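7,8-dihydro-6-hydroxymethylpterin pyrophosphokinase-dihydropteroate synthase (Plasmodium falciparum, PDB 6JWY) probably catalyses two successive steps of folate biosynthesis, pyrophosphorylation of 6-hydroxymethyl-7,8-dihydropterin by ATP and condensation of the product with 4-aminobenzoate to 7,8-dihydropteroate. Local coordinates at residues Leu32-Ala37 against Arg205-Asp210; Tyr53-Val58 against Asn372-Val377; Thr57-Ile62 against Ser161-Leu166. The protein carries 1 engineered substitution. All coordinates share one frame; numbering follows the deposited sequence.

Interaction 1: residues Leu32-Ala37 against Arg205-Asp210. With MG (magnesium ion), chain G; ATP (adenosine-5'-triphosphate), chain E.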
loop_
_atom_site.group_PDB
_atom_site.type_symbol
_atom_site.label_atom_id
_atom_site.label_comp_id
_atom_site.label_asym_id
_atom_site.label_seq_id
_atom_site.Cartn_x
_atom_site.Cartn_y
_atom_site.Cartn_z
ATOM N N LEU A 32 -20.605 17.400 -20.597
ATOM C CA LEU A 32 -21.711 17.668 -21.490
ATOM C C LEU A 32 -21.247 18.692 -22.516
ATOM O O LEU A 32 -21.562 18.575 -23.697
ATOM C CB LEU A 32 -22.917 18.157 -20.676
ATOM C CG LEU A 32 -24.114 18.647 -21.492
ATOM C CD1 LEU A 32 -24.770 17.503 -22.227
ATOM C CD2 LEU A 32 -25.128 19.345 -20.605
ATOM N N ILE A 33 -20.482 19.679 -22.057
ATOM C CA ILE A 33 -19.913 20.641 -22.983
ATOM C C ILE A 33 -19.095 19.873 -24.018
ATOM O O ILE A 33 -19.396 19.944 -25.208
ATOM C CB ILE A 33 -19.067 21.717 -22.269
ATOM C CG1 ILE A 33 -19.809 22.373 -21.089
ATOM C CG2 ILE A 33 -18.478 22.718 -23.268
ATOM C CD1 ILE A 33 -20.785 23.481 -21.436
ATOM N N LEU A 34 -18.105 19.104 -23.552
ATOM C CA LEU A 34 -17.146 18.479 -24.453
ATOM C C LEU A 34 -17.830 17.429 -25.327
ATOM O O LEU A 34 -17.556 17.353 -26.521
ATOM C CB LEU A 34 -15.945 17.925 -23.671
ATOM C CG LEU A 34 -15.157 18.970 -22.875
ATOM C CD1 LEU A 34 -14.292 18.315 -21.806
ATOM C CD2 LEU A 34 -14.316 19.880 -23.768
ATOM N N GLU A 35 -18.745 16.641 -24.749
ATOM C CA GLU A 35 -19.391 15.615 -25.553
ATOM C C GLU A 35 -20.295 16.255 -26.606
ATOM O O GLU A 35 -20.485 15.677 -27.678
ATOM C CB GLU A 35 -20.005 14.498 -24.704
ATOM C CG GLU A 35 -18.958 13.690 -23.957
ATOM C CD GLU A 35 -19.420 12.409 -23.277
ATOM O OE1 GLU A 35 -20.656 12.255 -23.072
ATOM O OE2 GLU A 35 -18.546 11.550 -22.959
ATOM N N THR A 36 -20.809 17.458 -26.312
ATOM C CA THR A 36 -21.586 18.233 -27.272
ATOM C C THR A 36 -20.678 18.610 -28.443
ATOM O O THR A 36 -21.035 18.439 -29.599
ATOM C CB THR A 36 -22.275 19.436 -26.596
ATOM O OG1 THR A 36 -23.241 18.964 -25.655
ATOM C CG2 THR A 36 -23.003 20.344 -27.567
ATOM N N ALA A 37 -19.475 19.089 -28.141
ATOM C CA ALA A 37 -18.495 19.379 -29.168
ATOM C C ALA A 37 -18.167 18.124 -29.986
ATOM O O ALA A 37 -18.019 18.207 -31.208
ATOM C CB ALA A 37 -17.263 19.983 -28.538
ATOM N N ARG A 205 -16.226 31.569 -23.196
ATOM C CA ARG A 205 -15.217 30.624 -22.634
ATOM C C ARG A 205 -15.881 29.286 -22.302
ATOM O O ARG A 205 -15.311 28.464 -21.576
ATOM C CB ARG A 205 -14.490 31.241 -21.429
ATOM C CG ARG A 205 -15.403 31.623 -20.272
ATOM C CD ARG A 205 -14.684 32.208 -19.069
ATOM N NE ARG A 205 -15.615 32.490 -17.978
ATOM C CZ ARG A 205 -16.251 33.645 -17.786
ATOM N NH1 ARG A 205 -16.069 34.657 -18.619
ATOM N NH2 ARG A 205 -17.073 33.780 -16.759
ATOM N N ILE A 206 -17.090 29.085 -22.850
ATOM C CA ILE A 206 -17.802 27.823 -22.738
ATOM C C ILE A 206 -17.019 26.718 -23.450
ATOM O O ILE A 206 -16.821 25.655 -22.873
ATOM C CB ILE A 206 -19.251 27.939 -23.254
ATOM C CG1 ILE A 206 -20.105 26.757 -22.788
ATOM C CG2 ILE A 206 -19.302 28.106 -24.767
ATOM C CD1 ILE A 206 -21.294 26.465 -23.674
ATOM N N ILE A 207 -16.571 26.983 -24.689
ATOM C CA ILE A 207 -15.844 26.009 -25.481
ATOM C C ILE A 207 -14.794 26.711 -26.350
ATOM O O ILE A 207 -15.097 27.681 -27.043
ATOM C CB ILE A 207 -16.836 25.157 -26.304
ATOM C CG1 ILE A 207 -16.179 23.949 -26.985
ATOM C CG2 ILE A 207 -17.594 26.008 -27.312
ATOM C CD1 ILE A 207 -15.471 23.010 -26.034
ATOM N N ASP A 208 -13.556 26.200 -26.313
ATOM C CA ASP A 208 -12.504 26.574 -27.247
ATOM C C ASP A 208 -12.051 25.335 -28.022
ATOM O O ASP A 208 -11.602 24.362 -27.422
ATOM C CB ASP A 208 -11.349 27.258 -26.510
ATOM C CG ASP A 208 -10.157 27.683 -27.362
ATOM O OD1 ASP A 208 -10.336 28.041 -28.544
ATOM O OD2 ASP A 208 -9.038 27.683 -26.819
ATOM N N ILE A 209 -12.161 25.379 -29.359
ATOM C CA ILE A 209 -11.762 24.279 -30.228
ATOM C C ILE A 209 -10.695 24.798 -31.175
ATOM O O ILE A 209 -10.960 25.725 -31.931
ATOM C CB ILE A 209 -12.956 23.691 -31.020
ATOM C CG1 ILE A 209 -14.246 23.590 -30.199
ATOM C CG2 ILE A 209 -12.589 22.349 -31.628
ATOM C CD1 ILE A 209 -15.446 23.115 -31.013
ATOM N N ASP A 210 -9.519 24.164 -31.159
ATOM C CA ASP A 210 -8.366 24.611 -31.922
ATOM C C ASP A 210 -7.910 23.482 -32.846
ATOM O O ASP A 210 -8.077 22.308 -32.497
ATOM C CB ASP A 210 -7.207 24.977 -30.991
ATOM C CG ASP A 210 -7.475 26.138 -30.033
ATOM O OD1 ASP A 210 -8.083 27.146 -30.475
ATOM O OD2 ASP A 210 -7.066 26.041 -28.833
HETATM MG MG MG G . -8.043 28.642 -28.896
HETATM P PG ATP E . -4.776 31.756 -27.739
HETATM O O1G ATP E . -4.653 30.247 -27.666
HETATM O O2G ATP E . -4.401 32.431 -26.430
HETATM O O3G ATP E . -4.032 32.331 -28.931
HETATM P PB ATP E . -7.786 31.744 -27.396
HETATM O O1B ATP E . -7.965 32.497 -26.117
HETATM O O2B ATP E . -7.992 30.263 -27.408
HETATM O O3B ATP E . -6.349 32.105 -28.021
HETATM P PA ATP E . -9.589 31.776 -29.716
HETATM O O1A ATP E . -9.310 30.314 -29.859
HETATM O O2A ATP E . -11.017 32.192 -29.585
HETATM O O3A ATP E . -8.758 32.389 -28.490
HETATM O "O5'" ATP E . -8.916 32.577 -30.930
HETATM C "C5'" ATP E . -7.515 32.385 -31.253
HETATM C "C4'" ATP E . -7.329 32.683 -32.717
HETATM O "O4'" ATP E . -6.085 32.110 -33.184
HETATM C "C3'" ATP E . -8.358 32.053 -33.660
HETATM O "O3'" ATP E . -9.580 32.774 -33.714
HETATM C "C2'" ATP E . -7.629 32.122 -35.000
HETATM O "O2'" ATP E . -7.882 33.365 -35.611
HETATM C "C1'" ATP E . -6.164 31.969 -34.586
HETATM N N9 ATP E . -5.523 30.720 -34.983
HETATM C C8 ATP E . -4.362 30.626 -35.687
HETATM N N7 ATP E . -4.006 29.386 -35.922
HETATM C C5 ATP E . -4.999 28.617 -35.323
HETATM C C6 ATP E . -5.191 27.223 -35.217
HETATM N N6 ATP E . -4.351 26.321 -35.716
HETATM N N1 ATP E . -6.286 26.795 -34.548
HETATM C C2 ATP E . -7.118 27.710 -34.031
HETATM N N3 ATP E . -7.032 29.036 -34.066
HETATM C C4 ATP E . -5.941 29.434 -34.737
HETATM O O HOH W 1 -6.246 28.244 -27.485
HETATM O O HOH W 2 -6.264 29.389 -30.322
#
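Ile33, Leu34 and Ala37 of helix 30-44 form a shallow apolar hollow for Ile207, a helix-on-sheet contact within the alpha+beta fold of the pyrophosphokinase (HPPK) part. The bump is the methyl Ile207 CD1, 4.0 Å from Leu34 CD2, 4.1 Å from Ile33 CG2 and 4.3 Å from Ala37 CB, so three residues on one side of the helix close round a single methyl. Ile207 reaches them because its CG1 branch stands opposite the backbone N (chi1 -170°), extending toward the helix. At the Ile206 end of the groove the longer arm of Ile33 lies obliquely across Ile206, CD1 to CG1 at 3.6 Å, while its CG2 rests against the carbonyl oxygen of Ile206, which is hydrogen-bonded to Thr24 OG1. Farther along the strand, Ile209 CD1 approaches the small Ala37, 4.4 Å from Ala37 CB. Leu22 of strand 16-24 touches Leu34, Ala37 and Ile209 and so fills in between helix and edge strand. Ile207 and Ile209 face the helix, whereas the intervening Asp208 and the following Asp210 turn to the nucleotide, forming a DxD pair on magnesium. Two ATP oxygens, O2B and O1A, and two waters share that ion. Asp208 holds the magnesium with both carboxylate oxygens, OD1 at 2.4 Å and OD2 at 2.5 Å, and Asp210 adds OD1 at 2.2 Å.

Interaction 2: residues Tyr53-Val58 against Asn372-Val377. With PH2 (2-amino-6-hydroxymethyl-7,8-dihydro-3H-pteridin-4-one), chain D.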
loop_
_atom_site.group_PDB
_atom_site.type_symbol
_atom_site.label_atom_id
_atom_site.label_comp_id
_atom_site.label_asym_id
_atom_site.label_seq_id
_atom_site.Cartn_x
_atom_site.Cartn_y
_atom_site.Cartn_z
ATOM N N TYR A 53 -7.696 10.892 -23.078
ATOM C CA TYR A 53 -8.470 11.058 -21.856
ATOM C C TYR A 53 -8.945 12.508 -21.723
ATOM O O TYR A 53 -8.496 13.416 -22.432
ATOM C CB TYR A 53 -7.690 10.575 -20.635
ATOM C CG TYR A 53 -7.538 9.082 -20.605
ATOM C CD1 TYR A 53 -8.535 8.276 -20.076
ATOM C CD2 TYR A 53 -6.429 8.462 -21.164
ATOM C CE1 TYR A 53 -8.401 6.896 -20.039
ATOM C CE2 TYR A 53 -6.283 7.086 -21.137
ATOM C CZ TYR A 53 -7.280 6.298 -20.594
ATOM O OH TYR A 53 -7.151 4.937 -20.635
ATOM N N LEU A 54 -9.908 12.684 -20.823
ATOM C CA LEU A 54 -10.308 13.971 -20.307
ATOM C C LEU A 54 -9.325 14.360 -19.199
ATOM O O LEU A 54 -8.927 13.520 -18.380
ATOM C CB LEU A 54 -11.718 13.736 -19.775
ATOM C CG LEU A 54 -12.608 14.955 -19.567
ATOM C CD1 LEU A 54 -12.351 16.007 -20.632
ATOM C CD2 LEU A 54 -14.065 14.513 -19.579
ATOM N N TYR A 55 -8.881 15.625 -19.205
ATOM C CA TYR A 55 -8.004 16.082 -18.128
ATOM C C TYR A 55 -8.495 17.370 -17.465
ATOM O O TYR A 55 -9.025 18.284 -18.116
ATOM C CB TYR A 55 -6.546 16.236 -18.564
ATOM C CG TYR A 55 -5.883 14.960 -19.008
ATOM C CD1 TYR A 55 -6.028 14.500 -20.306
ATOM C CD2 TYR A 55 -5.070 14.231 -18.144
ATOM C CE1 TYR A 55 -5.416 13.322 -20.717
ATOM C CE2 TYR A 55 -4.433 13.065 -18.546
ATOM C CZ TYR A 55 -4.614 12.594 -19.841
ATOM O OH TYR A 55 -4.010 11.427 -20.269
ATOM N N GLU A 56 -8.281 17.411 -16.141
ATOM C CA GLU A 56 -8.342 18.648 -15.383
ATOM C C GLU A 56 -6.944 19.263 -15.352
ATOM O O GLU A 56 -6.009 18.666 -14.807
ATOM C CB GLU A 56 -8.793 18.376 -13.955
ATOM C CG GLU A 56 -9.047 19.663 -13.189
ATOM C CD GLU A 56 -9.679 19.385 -11.846
ATOM O OE1 GLU A 56 -8.935 18.960 -10.955
ATOM O OE2 GLU A 56 -10.901 19.552 -11.717
ATOM N N THR A 57 -6.801 20.442 -15.966
ATOM C CA THR A 57 -5.458 20.990 -16.096
ATOM C C THR A 57 -5.338 22.380 -15.476
ATOM O O THR A 57 -6.286 23.169 -15.485
ATOM C CB THR A 57 -4.993 20.978 -17.552
ATOM O OG1 THR A 57 -5.969 21.741 -18.268
ATOM C CG2 THR A 57 -4.888 19.573 -18.102
ATOM N N VAL A 58 -4.149 22.639 -14.922
ATOM C CA VAL A 58 -3.756 23.936 -14.394
ATOM C C VAL A 58 -3.659 24.905 -15.566
ATOM O O VAL A 58 -3.043 24.588 -16.581
ATOM C CB VAL A 58 -2.427 23.846 -13.613
ATOM C CG1 VAL A 58 -1.678 25.170 -13.537
ATOM C CG2 VAL A 58 -2.647 23.289 -12.217
ATOM N N ASN A 372 -2.532 17.920 -12.653
ATOM C CA ASN A 372 -3.069 17.639 -13.976
ATOM C C ASN A 372 -3.557 16.197 -13.986
ATOM O O ASN A 372 -2.768 15.271 -14.161
ATOM C CB ASN A 372 -2.071 17.950 -15.098
ATOM C CG ASN A 372 -1.599 19.389 -15.078
ATOM O OD1 ASN A 372 -2.307 20.292 -15.529
ATOM N ND2 ASN A 372 -0.404 19.615 -14.551
ATOM N N LYS A 373 -4.873 16.045 -13.825
ATOM C CA LYS A 373 -5.510 14.798 -13.438
ATOM C C LYS A 373 -6.206 14.150 -14.632
ATOM O O LYS A 373 -6.934 14.810 -15.389
ATOM C CB LYS A 373 -6.522 15.080 -12.326
ATOM C CG LYS A 373 -5.911 15.169 -10.936
ATOM C CD LYS A 373 -6.863 15.666 -9.881
ATOM C CE LYS A 373 -6.234 15.697 -8.499
ATOM N NZ LYS A 373 -7.250 16.020 -7.466
ATOM N N ARG A 374 -5.989 12.836 -14.763
ATOM C CA ARG A 374 -6.701 12.054 -15.753
ATOM C C ARG A 374 -8.114 11.782 -15.256
ATOM O O ARG A 374 -8.326 11.418 -14.118
ATOM C CB ARG A 374 -5.960 10.748 -16.039
ATOM C CG ARG A 374 -6.659 9.831 -17.031
ATOM C CD ARG A 374 -5.657 8.734 -17.349
ATOM N NE ARG A 374 -4.632 9.338 -18.177
ATOM C CZ ARG A 374 -3.374 8.948 -18.256
ATOM N NH1 ARG A 374 -2.548 9.618 -19.040
ATOM N NH2 ARG A 374 -2.946 7.906 -17.563
ATOM N N ILE A 375 -9.084 11.906 -16.153
ATOM C CA ILE A 375 -10.473 11.635 -15.823
ATOM C C ILE A 375 -10.990 10.487 -16.694
ATOM O O ILE A 375 -10.612 10.363 -17.867
ATOM C CB ILE A 375 -11.265 12.929 -16.066
ATOM C CG1 ILE A 375 -10.961 13.969 -14.975
ATOM C CG2 ILE A 375 -12.751 12.640 -16.250
ATOM C CD1 ILE A 375 -11.258 15.415 -15.355
ATOM N N TYR A 376 -11.841 9.642 -16.090
ATOM C CA TYR A 376 -12.720 8.727 -16.804
ATOM C C TYR A 376 -14.162 9.084 -16.463
ATOM O O TYR A 376 -14.394 9.909 -15.580
ATOM C CB TYR A 376 -12.399 7.286 -16.437
ATOM C CG TYR A 376 -12.741 6.898 -15.028
ATOM C CD1 TYR A 376 -11.957 7.319 -13.971
ATOM C CD2 TYR A 376 -13.829 6.104 -14.740
ATOM C CE1 TYR A 376 -12.255 6.968 -12.664
ATOM C CE2 TYR A 376 -14.136 5.740 -13.439
ATOM C CZ TYR A 376 -13.356 6.180 -12.388
ATOM O OH TYR A 376 -13.652 5.864 -11.084
ATOM N N VAL A 377 -15.137 8.485 -17.167
ATOM C CA VAL A 377 -16.523 8.925 -17.042
ATOM C C VAL A 377 -17.459 7.719 -17.087
ATOM O O VAL A 377 -17.512 7.006 -18.091
ATOM C CB VAL A 377 -16.913 9.913 -18.157
ATOM C CG1 VAL A 377 -18.419 10.100 -18.208
ATOM C CG2 VAL A 377 -16.187 11.251 -18.055
HETATM N N1 PH2 D . -6.559 27.586 -22.831
HETATM C C2 PH2 D . -6.114 28.851 -22.830
HETATM C C3 PH2 D . -5.065 29.382 -21.903
HETATM N N4 PH2 D . -4.578 28.402 -20.944
HETATM N N5 PH2 D . -4.523 26.224 -20.044
HETATM C C6 PH2 D . -4.956 24.966 -20.028
HETATM N N6 PH2 D . -4.474 24.089 -19.139
HETATM N N7 PH2 D . -5.909 24.520 -20.911
HETATM C C8 PH2 D . -6.465 25.351 -21.854
HETATM O O8 PH2 D . -7.326 24.886 -22.616
HETATM C C9 PH2 D . -6.020 26.690 -21.882
HETATM C C10 PH2 D . -5.034 27.102 -20.951
HETATM C C11 PH2 D . -6.698 29.820 -23.826
HETATM O O4 PH2 D . -7.975 29.435 -24.300
#
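Arg374 leaves its strand with CG opposite the backbone N (chi1 178°) and then folds at chi3 (-72°), which turns its guanidinium back onto Tyr55 and lays its CD over the ring of Tyr53. Two nitrogens grip one atom: NH1 and NE of Arg374 donate to Tyr55 OH over 2.6 Å and 3.0 Å, with the oxygen in the guanidinium plane. The Tyr55 ring stands steeply to that plane, at 74°, and its hydroxyl is also hydrogen-bonded to Asp335 OD2. Arg374 CD makes a CH-pi contact 3.8 Å from the centroid of the Tyr53 ring. On the face that carries Leu54 and Ile375, Leu54 CB packs on Ile375 CB, and Ile375 CD1 lies against Glu56 N. Antiparallel backbone bonds fix the register: Ile375 N to Leu54 O, and a reciprocal pair between Glu56 and Lys373. Beyond the pairing, Asn372 OD1 accepts Val58 N at 3.0 Å, while Asn372 ND2 is hydrogen-bonded to Ile368 O. This secures the strand end where the amino group N6 of the bound pterin donates to Val58 O at 3.0 Å and to Thr57 OG1, itself bonded to Asn165 OD1. The two strands lie between strands 163-172 and 383-384 of the antiparallel sheet; helix 327-336 touches Tyr55, Thr57 and Asn372, and helix 30-44 touches Leu54 and Val377.

Interaction 3: residues Thr57-Ile62 against Ser161-Leu166. With PH2 (2-amino-6-hydroxymethyl-7,8-dihydro-3H-pteridin-4-one), chain D.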
loop_
_atom_site.group_PDB
_atom_site.type_symbol
_atom_site.label_atom_id
_atom_site.label_comp_id
_atom_site.label_asym_id
_atom_site.label_seq_id
_atom_site.Cartn_x
_atom_site.Cartn_y
_atom_site.Cartn_z
ATOM N N THR A 57 -6.801 20.442 -15.966
ATOM C CA THR A 57 -5.458 20.990 -16.096
ATOM C C THR A 57 -5.338 22.380 -15.476
ATOM O O THR A 57 -6.286 23.169 -15.485
ATOM C CB THR A 57 -4.993 20.978 -17.552
ATOM O OG1 THR A 57 -5.969 21.741 -18.268
ATOM C CG2 THR A 57 -4.888 19.573 -18.102
ATOM N N VAL A 58 -4.149 22.639 -14.922
ATOM C CA VAL A 58 -3.756 23.936 -14.394
ATOM C C VAL A 58 -3.659 24.905 -15.566
ATOM O O VAL A 58 -3.043 24.588 -16.581
ATOM C CB VAL A 58 -2.427 23.846 -13.613
ATOM C CG1 VAL A 58 -1.678 25.170 -13.537
ATOM C CG2 VAL A 58 -2.647 23.289 -12.217
ATOM N N PRO A 59 -4.303 26.091 -15.471
ATOM C CA PRO A 59 -4.187 27.120 -16.504
ATOM C C PRO A 59 -2.739 27.434 -16.859
ATOM O O PRO A 59 -1.880 27.512 -15.977
ATOM C CB PRO A 59 -4.871 28.311 -15.830
ATOM C CG PRO A 59 -5.964 27.645 -15.035
ATOM C CD PRO A 59 -5.241 26.475 -14.402
ATOM N N GLU A 60 -2.508 27.570 -18.168
ATOM C CA GLU A 60 -1.221 27.923 -18.733
ATOM C C GLU A 60 -1.398 29.140 -19.639
ATOM O O GLU A 60 -1.296 29.037 -20.861
ATOM C CB GLU A 60 -0.649 26.738 -19.517
ATOM C CG GLU A 60 0.127 25.751 -18.669
ATOM C CD GLU A 60 0.758 24.616 -19.461
ATOM O OE1 GLU A 60 0.002 23.683 -19.855
ATOM O OE2 GLU A 60 2.007 24.665 -19.686
ATOM N N TYR A 61 -1.665 30.296 -19.025
ATOM C CA TYR A 61 -1.728 31.560 -19.744
ATOM C C TYR A 61 -0.313 32.049 -20.077
ATOM O O TYR A 61 -0.066 32.517 -21.191
ATOM C CB TYR A 61 -2.555 32.573 -18.951
ATOM C CG TYR A 61 -4.023 32.247 -18.835
ATOM C CD1 TYR A 61 -4.868 32.388 -19.929
ATOM C CD2 TYR A 61 -4.583 31.829 -17.632
ATOM C CE1 TYR A 61 -6.228 32.113 -19.843
ATOM C CE2 TYR A 61 -5.941 31.544 -17.530
ATOM C CZ TYR A 61 -6.765 31.681 -18.640
ATOM O OH TYR A 61 -8.104 31.414 -18.577
ATOM N N ILE A 62 0.612 31.922 -19.113
ATOM C CA ILE A 62 1.997 32.351 -19.271
ATOM C C ILE A 62 2.852 31.167 -19.719
ATOM O O ILE A 62 2.777 30.086 -19.138
ATOM C CB ILE A 62 2.561 32.993 -17.979
ATOM C CG1 ILE A 62 2.093 32.265 -16.709
ATOM C CG2 ILE A 62 2.251 34.485 -17.932
ATOM C CD1 ILE A 62 3.136 32.149 -15.610
ATOM N N SER A 161 -9.121 29.041 -11.675
ATOM C CA SER A 161 -10.140 28.094 -12.208
ATOM C C SER A 161 -9.495 27.167 -13.240
ATOM O O SER A 161 -8.705 27.617 -14.063
ATOM C CB SER A 161 -11.325 28.840 -12.773
ATOM O OG SER A 161 -12.297 27.936 -13.274
ATOM N N TYR A 162 -9.846 25.875 -13.192
ATOM C CA TYR A 162 -9.171 24.837 -13.966
ATOM C C TYR A 162 -9.752 24.697 -15.372
ATOM O O TYR A 162 -10.932 24.969 -15.594
ATOM C CB TYR A 162 -9.392 23.467 -13.329
ATOM C CG TYR A 162 -8.479 23.123 -12.182
ATOM C CD1 TYR A 162 -7.153 22.779 -12.404
ATOM C CD2 TYR A 162 -8.956 23.098 -10.879
ATOM C CE1 TYR A 162 -6.318 22.440 -11.352
ATOM C CE2 TYR A 162 -8.133 22.768 -9.816
ATOM C CZ TYR A 162 -6.809 22.443 -10.053
ATOM O OH TYR A 162 -6.005 22.113 -8.997
ATOM N N PHE A 163 -8.917 24.216 -16.304
ATOM C CA PHE A 163 -9.407 23.808 -17.617
ATOM C C PHE A 163 -9.790 22.326 -17.614
ATOM O O PHE A 163 -9.202 21.529 -16.872
ATOM C CB PHE A 163 -8.379 24.114 -18.715
ATOM C CG PHE A 163 -8.259 25.580 -19.028
ATOM C CD1 PHE A 163 -9.132 26.190 -19.917
ATOM C CD2 PHE A 163 -7.307 26.369 -18.394
ATOM C CE1 PHE A 163 -9.042 27.551 -20.182
ATOM C CE2 PHE A 163 -7.212 27.726 -18.662
ATOM C CZ PHE A 163 -8.079 28.312 -19.558
ATOM N N TYR A 164 -10.756 21.984 -18.479
ATOM C CA TYR A 164 -11.062 20.600 -18.807
ATOM C C TYR A 164 -10.755 20.350 -20.275
ATOM O O TYR A 164 -11.471 20.849 -21.142
ATOM C CB TYR A 164 -12.479 20.247 -18.350
ATOM C CG TYR A 164 -12.551 20.447 -16.867
ATOM C CD1 TYR A 164 -12.734 21.723 -16.347
ATOM C CD2 TYR A 164 -12.254 19.409 -15.998
ATOM C CE1 TYR A 164 -12.707 21.950 -14.981
ATOM C CE2 TYR A 164 -12.243 19.620 -14.630
ATOM C CZ TYR A 164 -12.458 20.893 -14.125
ATOM O OH TYR A 164 -12.417 21.101 -12.783
ATOM N N ASN A 165 -9.700 19.561 -20.531
ATOM C CA ASN A 165 -9.181 19.386 -21.879
ATOM C C ASN A 165 -9.428 17.989 -22.443
ATOM O O ASN A 165 -9.546 16.998 -21.718
ATOM C CB ASN A 165 -7.684 19.665 -21.941
ATOM C CG ASN A 165 -7.378 21.136 -21.752
ATOM O OD1 ASN A 165 -6.798 21.523 -20.732
ATOM N ND2 ASN A 165 -7.782 21.960 -22.709
ATOM N N LEU A 166 -9.388 17.932 -23.777
ATOM C CA LEU A 166 -9.595 16.718 -24.546
ATOM C C LEU A 166 -9.045 16.935 -25.953
ATOM O O LEU A 166 -9.285 17.995 -26.524
ATOM C CB LEU A 166 -11.114 16.515 -24.603
ATOM C CG LEU A 166 -11.570 15.349 -25.466
ATOM C CD1 LEU A 166 -10.785 14.111 -25.084
ATOM C CD2 LEU A 166 -13.053 15.106 -25.274
HETATM N N1 PH2 D . -6.559 27.586 -22.831
HETATM C C2 PH2 D . -6.114 28.851 -22.830
HETATM C C3 PH2 D . -5.065 29.382 -21.903
HETATM N N4 PH2 D . -4.578 28.402 -20.944
HETATM N N5 PH2 D . -4.523 26.224 -20.044
HETATM C C6 PH2 D . -4.956 24.966 -20.028
HETATM N N6 PH2 D . -4.474 24.089 -19.139
HETATM N N7 PH2 D . -5.909 24.520 -20.911
HETATM C C8 PH2 D . -6.465 25.351 -21.854
HETATM O O8 PH2 D . -7.326 24.886 -22.616
HETATM C C9 PH2 D . -6.020 26.690 -21.882
HETATM C C10 PH2 D . -5.034 27.102 -20.951
HETATM C C11 PH2 D . -6.698 29.820 -23.826
HETATM O O4 PH2 D . -7.975 29.435 -24.300
#
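Thr57 and Phe163 form an antiparallel hydrogen-bonded pair, Thr57 N to Phe163 O and Phe163 N to Thr57 O, after which residues 58-62 swing away from strand 163-172. Just outside this pair, the edge of the Tyr162 ring meets Thr57 O, and its CE1 touches Val58 CG2. The threonine hydroxyl stands between its own backbone N and carbonyl carbon (chi1 58°), and from there OG1 donates to Asn165 OD1 over 2.6 Å, nearly in line with the amide C=O. Asn165 OD1 accepts again, from pterin N7 at 3.1 Å, an almost straight bond, while Asn165 ND2 donates to O8 of the same pterin at 3.0 Å. The amide thus reads a neighbouring donor and acceptor on the heterocycle, with Thr57 fixing its turn. Glu60 N supplies a further bond, to pterin N5 at 3.1 Å. Phe163 lies flat on the ligand, whose C9 is 3.4 Å above the phenyl plane and over its centre. The phenyl is wedged in that pose by the loop: Pro59 CB meets Phe163 CE2 at 3.7 Å, and the edge of the phenyl points at the face of Tyr61 in an offset edge-to-face pair, centroids 5.8 Å apart. Tyr61 also places ring carbons CD1 and CE1 against pterin C3. Glu60 is tied down by both carboxylate oxygens to the backbone N atoms of Tyr327 and Ser328. An aromatic plate, an asparagine amide and loop backbone atoms together make the pterin pocket characteristic of an HPPK active site.

How the interactions relate
All three interactions build on the same antiparallel sheet. Interactions 2 and 3 share Thr57 and Val58, their centres being about 10 Å apart, and are joined by a probable backbone hydrogen bond between Asn165 N and Tyr55 O, 2.8 Å, since strands 46-57 and 163-172 are neighbours. Interaction 1 reaches both from the helix: Leu34 packs on Leu54 of interaction 2, and Leu34 CD1 lies 3.9 Å from Tyr164 O of interaction 3. Functionally they divide the site. Residues 205-210 carry the magnesium and ATP end, and interaction 3 lines the pterin that interaction 2 borders; the Phe163 and Asp208 side chains are about 7 Å apart. A weak hydrogen bond between Asp208 OD2 and pterin O4 spans the two halves.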